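Local coordinates for conserved hypothetical protein, putative anti-sigma factor (PDB 4M0N), which probably acts as a sigma factor antagonist of the FecR family, represented here by the part that holds its FecR and FecR C-terminal regions, at residues 41-45 / 154-158. The protein carries 1 engineered substitution. Residues are numbered along the deposited sequence; the frame is centred on the assembly and turned at random.
Sequences VHLNA and AWLQG
This is a packing contact of side chains and strand backbone, centred on the Trp155 indole. It joins the end of strand 40-43, in the seven-stranded antiparallel sheet, to the linker between helix 149-152 and strand 159-166. Residues 41-43 are extended, and the chain leaves the strand at Asn44. Residues 154-156 form a 3-10 turn, with Gln157 N to Ala154 O at 2.9 Å and Gly158 N to Trp155 O at 3.0 Å. CA atoms lie 7.3 Å apart for His42 and Leu156, and 7.5 Å for Asn44 and Trp155. Trp155 (chi1 p, chi2 -98°) extends its indole to the end of strand 40-43 and the residue after it. Asn44 (chi1 t) covers one face, its CB 3.6 Å from the centroid of the Trp155 six-membered ring, a CH-pi contact. His42 O meets the ring edge, 3.2 Å from Trp155 CH2. Leu156 (mt) brings CD2 to 3.4 Å from His42 CB. Trp155 NE1 hydrogen-bonds to Asn97 OD1, and Asn44 ND2 to Glu67 OE1, while Asn44 OD1 weakly accepts Ala45 N at 2.8 Å. No hydrogen bond spans the two segments, and the contact rests on van der Waals packing and one CH-pi contact.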
# COMPACT_ATOMS: atom_id res chain seq x y z
N VAL A 41 -10.53 2.75 -9.53
CA VAL A 41 -9.27 2.71 -8.84
C VAL A 41 -9.24 3.81 -7.78
O VAL A 41 -9.51 4.99 -8.09
CB VAL A 41 -8.08 2.97 -9.80
CG1 VAL A 41 -6.78 2.73 -9.06
CG2 VAL A 41 -8.19 2.09 -11.08
N HIS A 42 -8.95 3.43 -6.55
CA HIS A 42 -8.69 4.39 -5.46
C HIS A 42 -7.19 4.46 -5.27
O HIS A 42 -6.54 3.41 -5.09
CB HIS A 42 -9.28 3.89 -4.18
CG HIS A 42 -10.77 3.96 -4.11
ND1 HIS A 42 -11.58 3.05 -4.75
CD2 HIS A 42 -11.59 4.77 -3.40
CE1 HIS A 42 -12.85 3.33 -4.48
NE2 HIS A 42 -12.88 4.36 -3.65
N LEU A 43 -6.63 5.68 -5.32
CA LEU A 43 -5.19 5.88 -5.21
C LEU A 43 -4.86 6.53 -3.89
O LEU A 43 -5.44 7.56 -3.55
CB LEU A 43 -4.70 6.75 -6.35
CG LEU A 43 -4.82 6.16 -7.74
CD1 LEU A 43 -6.18 6.45 -8.34
CD2 LEU A 43 -3.71 6.76 -8.58
N ASN A 44 -3.92 5.94 -3.16
CA ASN A 44 -3.51 6.46 -1.86
C ASN A 44 -2.45 7.54 -2.06
O ASN A 44 -1.89 7.69 -3.14
CB ASN A 44 -2.99 5.34 -1.00
CG ASN A 44 -3.04 5.66 0.50
OD1 ASN A 44 -3.53 6.74 0.89
ND2 ASN A 44 -2.55 4.73 1.31
N ALA A 45 -2.21 8.30 -1.00
CA ALA A 45 -1.23 9.36 -0.94
C ALA A 45 0.12 8.91 -1.50
O ALA A 45 0.63 7.85 -1.13
CB ALA A 45 -1.03 9.77 0.53
N ALA A 154 -8.31 -0.34 4.75
CA ALA A 154 -8.96 0.62 5.64
C ALA A 154 -8.58 2.04 5.25
O ALA A 154 -9.32 2.99 5.52
CB ALA A 154 -8.55 0.36 7.07
N TRP A 155 -7.41 2.16 4.64
CA TRP A 155 -6.96 3.45 4.14
C TRP A 155 -8.00 4.16 3.28
O TRP A 155 -8.07 5.37 3.29
CB TRP A 155 -5.60 3.34 3.45
CG TRP A 155 -5.58 2.66 2.10
CD1 TRP A 155 -5.24 1.36 1.85
CD2 TRP A 155 -5.87 3.25 0.82
NE1 TRP A 155 -5.32 1.10 0.50
CE2 TRP A 155 -5.71 2.24 -0.16
CE3 TRP A 155 -6.26 4.53 0.41
CZ2 TRP A 155 -5.88 2.50 -1.51
CZ3 TRP A 155 -6.46 4.76 -0.94
CH2 TRP A 155 -6.27 3.75 -1.88
N LEU A 156 -8.81 3.40 2.55
CA LEU A 156 -9.87 3.96 1.73
C LEU A 156 -10.78 4.89 2.54
O LEU A 156 -11.23 5.91 2.01
CB LEU A 156 -10.73 2.83 1.13
CG LEU A 156 -9.98 1.84 0.22
CD1 LEU A 156 -10.84 0.64 -0.14
CD2 LEU A 156 -9.52 2.53 -1.03
N GLN A 157 -11.01 4.54 3.81
CA GLN A 157 -11.93 5.28 4.71
C GLN A 157 -11.16 6.06 5.78
O GLN A 157 -11.76 6.50 6.76
CB GLN A 157 -12.90 4.30 5.41
CG GLN A 157 -13.83 3.54 4.48
CD GLN A 157 -13.21 2.26 3.91
OE1 GLN A 157 -12.40 1.60 4.56
NE2 GLN A 157 -13.61 1.91 2.69
N GLY A 158 -9.85 6.22 5.57
CA GLY A 158 -8.98 6.94 6.50
C GLY A 158 -8.48 6.12 7.67
O GLY A 158 -8.02 6.67 8.67